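Local coordinates for glutaryl-CoA dehydrogenase (Mycobacterium smegmatis, PDB 3SF6), which belongs to the acyl-CoA dehydrogenase family of flavoproteins and carries a dihydroflavine-adenine dinucleotide in a four-chain assembly, at residues A346-I349 with A350-R354; K50-I53 with A54-E58; V29-A32 with E33-E36. All coordinates share one frame; numbering follows the deposited sequence.

How the contacts relate
All three contacts are local, each within one turn or so of helix, and none touches another; contacts 1 and 2 have centres about 20 Å apart. Contact 1 is the most buried, in the middle of helix 332-357, with an aliphatic side towards neighbouring helices and a polar side with bridging waters, while its arginines reach toward the second subunit. Contacts 2 and 3 are partly buried and lie at the starts of consecutive helices, 53-59 and 32-49. At contact 2 the side-chain packing is aromatic and apolar, with waters bridging backbone atoms; contact 3 is polar, built from a capping box and a sulfate. Contacts 1 and 2 both reach the second subunit.

Contact 1 of 3, residues A346-I349 with A350-R354; sequences AIEI and ARTAR
With CG1 of I347 turned away from the backbone nitrogen (chi1 -157°) and R351 running extended from CG to NE, the two side chains meet one helical turn apart. I347 CD1 lies over one face of the R351 guanidinium, towards its rim, 3.4 Å from NH2, and CG1 follows the same chain inward, 3.7 Å from NE. The aliphatic branch thus flanks a flat charged group whose N-H groups are used in other directions: NH2 forms a salt bridge with E376, and water 1 sits at the guanidinium edge, in its plane. That water accepts from R351 NH1 at 2.9 Å and donates to E348 OE1, linking two opposite charges that do not touch directly. E348 bends at chi2 (70°), which turns its carboxylate along the helix toward the T352 side, and a second water joins OE2 to T352 OG1. T352 OG1 also lies 3.0 Å from E348 O, an oxygen that already takes the T352 backbone N-H.

These pairs stand on helix 332-357 of the C-terminal domain of the acyl-CoA dehydrogenase fold, and i to i+4 backbone bonds run through the whole segment, from A350 N to A346 O through A353 N to I349 O. A346 touches A273, and A350 and A353 touch C276, of helix 252-286, where the small side chains are consistent with close packing, while I349 faces M307 and Y311 of helix 298-327. Beyond R351, the guanidinium of R354 leads away to the second subunit, where its NE makes a salt bridge with E376 of that chain.

Contact 2 of 3, residues K50-I53 with A54-E58; sequences KPHI and ASWYE
H52 CB sits over one face of the W56 six-membered ring, 3.6 Å from its centroid and 21° off the ring normal, a CH-pi contact in which CB comes within 3.4 Å of CE2 and CZ2. The imidazole continues beyond the indole with its plane only 17° from that of the six-membered ring, but the two rings are slid apart and barely overlap. At the indole edge, I53 CD1 approaches CE3 at 3.9 Å near the ring plane. W56 takes up this place because CG stands beside its own backbone nitrogen (chi1 -67°), which lays the indole back along H52. W56 N donates to H52 O at 3.0 Å, and Y57 N repeats the pattern on I53 O. Two waters tie the preceding link to amides of the first helical turn: water 3 joins K50 O to A54 N, and water 4 joins P51 O to S55 N. Farther out, I108 of helix 106-126 touches both I53 and W56, I49 and L62 also meet the indole, and Y57 reaches M222 of the second subunit. The arrangement is the first turn of helix 53-59, entered from helix 32-49 through a short proline-containing link in the helical N-terminal domain of the acyl-CoA dehydrogenase fold.

Contact 3 of 3, residues V29-A32 with E33-E36; sequences VLSA and EERE. With SO4 (sulfate ion), chain S.
A capping box formed by S31 and E34 opens helix 32-49, the first long helix of the chain, and a sulfate ion, probably from the crystallisation liquor, is bound beside it. S31 occupies the N-cap, and its side chain accepts the E34 backbone N-H, with OG 3.1 Å from E34 N. The hydroxyl is brought there by a chi1 of 70°, which sets OG between the backbone nitrogen and the carbonyl carbon. In return, S31 N donates to E34 OE1 at 2.9 Å; the N-H points straight at the oxygen (166°) but meets it from well above the carboxylate plane. L30 CB and CD2 lie near the same OE1, and the other carboxylate oxygen, OE2, forms a salt bridge with R323 of helix 298-327. The first i to i+4 backbone bonds of the helix, R35 N to S31 O and E36 N to A32 O, follow directly.

R35 bends at chi3 (-58°), which swings its guanidinium back over the helix start. One face then lies over A32 CA, 3.4 Å from R35 NH2, while the edge is turned to the sulfate. Sulfate O4 lies in the guanidinium plane and takes bonds from both R35 NH1, at 3.1 Å, and R35 NH2, at 3.2 Å. NH1 also donates to N27 O. A different sulfate oxygen, O2, accepts from A32 N at 2.9 Å. L30 packs on L96 of helix 91-104 and L319 of helix 298-327, placing the loop before the helix against the helical body. A backbone N-H of the first turn and an arginine therefore share one anion, and the positive end of the helix dipole would probably add to the attraction for it.

Contact 1 of 3, residues A346-I349 with A350-R354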
loop_
_atom_site.group_PDB
_atom_site.type_symbol
_atom_site.label_atom_id
_atom_site.label_comp_id
_atom_site.label_asym_id
_atom_site.label_seq_id
_atom_site.Cartn_x
_atom_site.Cartn_y
_atom_site.Cartn_z
ATOM N N ALA A 346 -11.410 5.075 -6.197
ATOM C CA ALA A 346 -12.779 5.189 -5.673
ATOM C C ALA A 346 -13.161 4.057 -4.732
ATOM O O ALA A 346 -13.769 4.292 -3.679
ATOM C CB ALA A 346 -13.783 5.300 -6.824
ATOM N N ILE A 347 -12.825 2.827 -5.105
ATOM C CA ILE A 347 -13.188 1.696 -4.275
ATOM C C ILE A 347 -12.407 1.697 -2.965
ATOM O O ILE A 347 -12.948 1.336 -1.912
ATOM C CB ILE A 347 -13.143 0.333 -5.049
ATOM C CG1 ILE A 347 -14.046 -0.692 -4.346
ATOM C CG2 ILE A 347 -11.691 -0.191 -5.234
ATOM C CD1 ILE A 347 -14.241 -1.972 -5.176
ATOM N N GLU A 348 -11.152 2.133 -3.007
ATOM C CA GLU A 348 -10.384 2.306 -1.784
ATOM C C GLU A 348 -10.995 3.399 -0.897
ATOM O O GLU A 348 -11.053 3.245 0.342
ATOM C CB GLU A 348 -8.927 2.618 -2.128
ATOM C CG GLU A 348 -8.082 2.932 -0.939
ATOM C CD GLU A 348 -7.784 1.796 -0.027
ATOM O OE1 GLU A 348 -8.195 0.609 -0.261
ATOM O OE2 GLU A 348 -7.134 2.125 1.010
ATOM N N ILE A 349 -11.463 4.501 -1.493
ATOM C CA ILE A 349 -12.157 5.517 -0.720
ATOM C C ILE A 349 -13.400 4.947 -0.043
ATOM O O ILE A 349 -13.652 5.186 1.155
ATOM C CB ILE A 349 -12.508 6.751 -1.593
ATOM C CG1 ILE A 349 -11.240 7.558 -1.889
ATOM C CG2 ILE A 349 -13.590 7.616 -0.913
ATOM C CD1 ILE A 349 -11.387 8.547 -3.072
ATOM N N ALA A 350 -14.208 4.200 -0.780
ATOM C CA ALA A 350 -15.403 3.605 -0.196
ATOM C C ALA A 350 -15.096 2.691 0.976
ATOM O O ALA A 350 -15.751 2.761 2.033
ATOM C CB ALA A 350 -16.206 2.828 -1.280
ATOM N N ARG A 351 -14.092 1.834 0.790
ATOM C CA ARG A 351 -13.658 0.904 1.838
ATOM C C ARG A 351 -13.178 1.637 3.079
ATOM O O ARG A 351 -13.553 1.297 4.215
ATOM C CB ARG A 351 -12.581 0.002 1.288
ATOM C CG ARG A 351 -13.123 -0.971 0.264
ATOM C CD ARG A 351 -12.070 -1.604 -0.635
ATOM N NE ARG A 351 -12.650 -2.668 -1.484
ATOM C CZ ARG A 351 -11.989 -3.318 -2.435
ATOM N NH1 ARG A 351 -10.732 -3.054 -2.658
ATOM N NH2 ARG A 351 -12.603 -4.238 -3.155
ATOM N N THR A 352 -12.367 2.679 2.882
ATOM C CA THR A 352 -11.809 3.441 4.009
ATOM C C THR A 352 -12.925 4.184 4.734
ATOM O O THR A 352 -12.967 4.243 5.964
ATOM C CB THR A 352 -10.711 4.371 3.540
ATOM O OG1 THR A 352 -9.637 3.553 3.017
ATOM C CG2 THR A 352 -10.181 5.190 4.709
ATOM N N ALA A 353 -13.830 4.761 3.959
ATOM C CA ALA A 353 -14.950 5.500 4.535
ATOM C C ALA A 353 -15.786 4.587 5.432
ATOM O O ALA A 353 -16.226 4.962 6.509
ATOM C CB ALA A 353 -15.834 6.056 3.386
ATOM N N ARG A 354 -16.017 3.359 4.984
ATOM C CA ARG A 354 -16.832 2.428 5.773
ATOM C C ARG A 354 -16.196 2.231 7.174
ATOM O O ARG A 354 -16.890 2.184 8.209
ATOM C CB ARG A 354 -16.959 1.104 5.046
ATOM C CG ARG A 354 -18.197 0.273 5.395
ATOM C CD ARG A 354 -18.252 -0.258 6.798
ATOM N NE ARG A 354 -17.090 -1.071 7.109
ATOM C CZ ARG A 354 -16.667 -1.402 8.325
ATOM N NH1 ARG A 354 -15.575 -2.159 8.428
ATOM N NH2 ARG A 354 -17.280 -0.978 9.432
HETATM O O HOH W 1 -8.722 -0.974 -2.086
HETATM O O HOH W 2 -7.493 5.232 2.040
#

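Contact 2 of 3, residues K50-I53 with A54-E58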
loop_
_atom_site.group_PDB
_atom_site.type_symbol
_atom_site.label_atom_id
_atom_site.label_comp_id
_atom_site.label_asym_id
_atom_site.label_seq_id
_atom_site.Cartn_x
_atom_site.Cartn_y
_atom_site.Cartn_z
ATOM N N LYS A 50 -32.232 8.911 -5.248
ATOM C CA LYS A 50 -31.831 8.696 -3.857
ATOM C C LYS A 50 -32.979 8.217 -2.919
ATOM O O LYS A 50 -32.727 7.401 -2.053
ATOM C CB LYS A 50 -31.019 9.892 -3.321
ATOM C CG LYS A 50 -29.498 9.782 -3.784
ATOM C CD LYS A 50 -28.544 10.916 -3.242
ATOM C CE LYS A 50 -27.031 10.662 -3.545
ATOM N NZ LYS A 50 -26.108 11.669 -2.868
ATOM N N PRO A 51 -34.232 8.692 -3.112
ATOM C CA PRO A 51 -35.250 8.204 -2.190
ATOM C C PRO A 51 -35.583 6.717 -2.314
ATOM O O PRO A 51 -36.117 6.137 -1.366
ATOM C CB PRO A 51 -36.489 9.026 -2.568
ATOM C CG PRO A 51 -35.967 10.246 -3.153
ATOM C CD PRO A 51 -34.739 9.822 -3.905
ATOM N N HIS A 52 -35.285 6.116 -3.472
ATOM C CA HIS A 52 -35.676 4.743 -3.771
ATOM C C HIS A 52 -34.492 3.754 -3.787
ATOM O O HIS A 52 -34.688 2.534 -3.760
ATOM C CB HIS A 52 -36.286 4.687 -5.182
ATOM C CG HIS A 52 -37.488 5.551 -5.373
ATOM N ND1 HIS A 52 -38.680 5.310 -4.727
ATOM C CD2 HIS A 52 -37.692 6.632 -6.161
ATOM C CE1 HIS A 52 -39.564 6.223 -5.092
ATOM N NE2 HIS A 52 -38.988 7.039 -5.960
ATOM N N ILE A 53 -33.258 4.261 -3.876
ATOM C CA ILE A 53 -32.161 3.393 -4.277
ATOM C C ILE A 53 -31.849 2.301 -3.259
ATOM O O ILE A 53 -31.487 1.210 -3.651
ATOM C CB ILE A 53 -30.870 4.230 -4.619
ATOM C CG1 ILE A 53 -29.793 3.370 -5.262
ATOM C CG2 ILE A 53 -30.389 4.976 -3.375
ATOM C CD1 ILE A 53 -30.219 2.712 -6.604
ATOM N N ALA A 54 -31.964 2.597 -1.966
ATOM C CA ALA A 54 -31.679 1.567 -0.956
ATOM C C ALA A 54 -32.611 0.367 -1.189
ATOM O O ALA A 54 -32.158 -0.793 -1.153
ATOM C CB ALA A 54 -31.816 2.138 0.484
ATOM N N SER A 55 -33.891 0.647 -1.431
ATOM C CA SER A 55 -34.893 -0.409 -1.675
ATOM C C SER A 55 -34.651 -1.155 -2.973
ATOM O O SER A 55 -34.715 -2.378 -3.007
ATOM C CB SER A 55 -36.310 0.164 -1.690
ATOM O OG SER A 55 -36.680 0.541 -0.392
ATOM N N TRP A 56 -34.354 -0.424 -4.062
ATOM C CA TRP A 56 -34.070 -1.079 -5.336
ATOM C C TRP A 56 -32.869 -2.004 -5.182
ATOM O O TRP A 56 -32.871 -3.129 -5.677
ATOM C CB TRP A 56 -33.794 -0.037 -6.447
ATOM C CG TRP A 56 -34.970 0.821 -6.862
ATOM C CD1 TRP A 56 -36.289 0.568 -6.665
ATOM C CD2 TRP A 56 -34.904 2.063 -7.586
ATOM N NE1 TRP A 56 -37.059 1.578 -7.218
ATOM C CE2 TRP A 56 -36.231 2.506 -7.783
ATOM C CE3 TRP A 56 -33.855 2.841 -8.073
ATOM C CZ2 TRP A 56 -36.532 3.691 -8.443
ATOM C CZ3 TRP A 56 -34.165 4.020 -8.738
ATOM C CH2 TRP A 56 -35.484 4.434 -8.909
ATOM N N TYR A 57 -31.820 -1.527 -4.506
ATOM C CA TYR A 57 -30.606 -2.300 -4.367
ATOM C C TYR A 57 -30.887 -3.581 -3.524
ATOM O O TYR A 57 -30.535 -4.703 -3.895
ATOM C CB TYR A 57 -29.497 -1.478 -3.694
ATOM C CG TYR A 57 -28.181 -2.212 -3.714
ATOM C CD1 TYR A 57 -27.857 -3.124 -2.708
ATOM C CD2 TYR A 57 -27.290 -2.064 -4.779
ATOM C CE1 TYR A 57 -26.673 -3.847 -2.763
ATOM C CE2 TYR A 57 -26.117 -2.786 -4.846
ATOM C CZ TYR A 57 -25.791 -3.660 -3.840
ATOM O OH TYR A 57 -24.671 -4.432 -3.870
ATOM N N GLU A 58 -31.552 -3.405 -2.402
ATOM C CA GLU A 58 -31.864 -4.554 -1.546
ATOM C C GLU A 58 -32.679 -5.601 -2.289
ATOM O O GLU A 58 -32.400 -6.801 -2.188
ATOM C CB GLU A 58 -32.605 -4.129 -0.265
ATOM C CG GLU A 58 -31.756 -3.286 0.692
ATOM C CD GLU A 58 -32.553 -2.546 1.759
ATOM O OE1 GLU A 58 -33.798 -2.698 1.847
ATOM O OE2 GLU A 58 -31.912 -1.781 2.503
HETATM O O HOH W 3 -32.880 5.038 -0.558
HETATM O O HOH W 4 -35.060 3.215 -0.502
HETATM O O HOH W 5 -37.957 3.332 -0.921
#

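Contact 3 of 3, residues V29-A32 with E33-E36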
loop_
_atom_site.group_PDB
_atom_site.type_symbol
_atom_site.label_atom_id
_atom_site.label_comp_id
_atom_site.label_asym_id
_atom_site.label_seq_id
_atom_site.Cartn_x
_atom_site.Cartn_y
_atom_site.Cartn_z
ATOM N N VAL A 29 -12.777 25.901 -11.688
ATOM C CA VAL A 29 -12.245 25.384 -12.948
ATOM C C VAL A 29 -13.277 24.828 -13.939
ATOM O O VAL A 29 -12.904 24.222 -14.955
ATOM C CB VAL A 29 -11.129 24.372 -12.717
ATOM C CG1 VAL A 29 -9.866 25.129 -12.075
ATOM C CG2 VAL A 29 -11.638 23.213 -11.919
ATOM N N LEU A 30 -14.552 25.085 -13.644
ATOM C CA LEU A 30 -15.683 24.763 -14.517
ATOM C C LEU A 30 -16.330 26.037 -15.018
ATOM O O LEU A 30 -16.146 27.122 -14.428
ATOM C CB LEU A 30 -16.719 23.943 -13.761
ATOM C CG LEU A 30 -16.196 22.643 -13.129
ATOM C CD1 LEU A 30 -17.331 21.985 -12.345
ATOM C CD2 LEU A 30 -15.643 21.688 -14.177
ATOM N N SER A 31 -17.054 25.922 -16.124
ATOM C CA SER A 31 -17.844 27.025 -16.645
ATOM C C SER A 31 -19.225 27.044 -16.002
ATOM O O SER A 31 -19.683 26.031 -15.442
ATOM C CB SER A 31 -17.982 26.902 -18.146
ATOM O OG SER A 31 -18.811 25.832 -18.492
ATOM N N ALA A 32 -19.918 28.170 -16.166
ATOM C CA ALA A 32 -21.300 28.293 -15.673
ATOM C C ALA A 32 -22.208 27.270 -16.379
ATOM O O ALA A 32 -23.087 26.682 -15.736
ATOM C CB ALA A 32 -21.810 29.732 -15.887
ATOM N N GLU A 33 -21.985 27.031 -17.679
ATOM C CA GLU A 33 -22.757 26.038 -18.431
ATOM C C GLU A 33 -22.559 24.641 -17.879
ATOM O O GLU A 33 -23.487 23.840 -17.804
ATOM C CB GLU A 33 -22.362 26.064 -19.917
ATOM C CG GLU A 33 -22.789 27.332 -20.649
ATOM C CD GLU A 33 -21.866 28.544 -20.500
ATOM O OE1 GLU A 33 -20.816 28.527 -19.789
ATOM O OE2 GLU A 33 -22.214 29.575 -21.163
ATOM N N GLU A 34 -21.316 24.305 -17.575
ATOM C CA GLU A 34 -20.964 23.019 -16.992
ATOM C C GLU A 34 -21.561 22.837 -15.590
ATOM O O GLU A 34 -22.131 21.804 -15.287
ATOM C CB GLU A 34 -19.458 22.871 -16.933
ATOM C CG GLU A 34 -18.804 22.713 -18.300
ATOM C CD GLU A 34 -17.321 22.990 -18.349
ATOM O OE1 GLU A 34 -16.677 23.354 -17.322
ATOM O OE2 GLU A 34 -16.781 22.855 -19.476
ATOM N N ARG A 35 -21.452 23.868 -14.757
ATOM C CA ARG A 35 -22.010 23.830 -13.429
ATOM C C ARG A 35 -23.544 23.689 -13.481
ATOM O O ARG A 35 -24.148 22.971 -12.666
ATOM C CB ARG A 35 -21.591 25.049 -12.588
ATOM C CG ARG A 35 -20.099 25.117 -12.253
ATOM C CD ARG A 35 -19.784 26.175 -11.232
ATOM N NE ARG A 35 -20.204 27.508 -11.657
ATOM C CZ ARG A 35 -19.514 28.359 -12.406
ATOM N NH1 ARG A 35 -18.256 28.084 -12.791
ATOM N NH2 ARG A 35 -20.078 29.505 -12.747
ATOM N N GLU A 36 -24.196 24.383 -14.412
ATOM C CA GLU A 36 -25.641 24.245 -14.573
ATOM C C GLU A 36 -26.077 22.818 -14.908
ATOM O O GLU A 36 -26.997 22.270 -14.302
ATOM C CB GLU A 36 -26.158 25.198 -15.645
ATOM C CG GLU A 36 -27.637 25.145 -15.853
ATOM C CD GLU A 36 -28.223 26.199 -16.753
ATOM O OE1 GLU A 36 -27.632 27.267 -16.976
ATOM O OE2 GLU A 36 -29.348 25.924 -17.225
HETATM S S SO4 S . -17.827 31.186 -15.988
HETATM O O1 SO4 S . -16.595 31.916 -16.326
HETATM O O2 SO4 S . -18.425 30.459 -17.123
HETATM O O3 SO4 S . -18.752 32.358 -15.888
HETATM O O4 SO4 S . -17.677 30.487 -14.654
#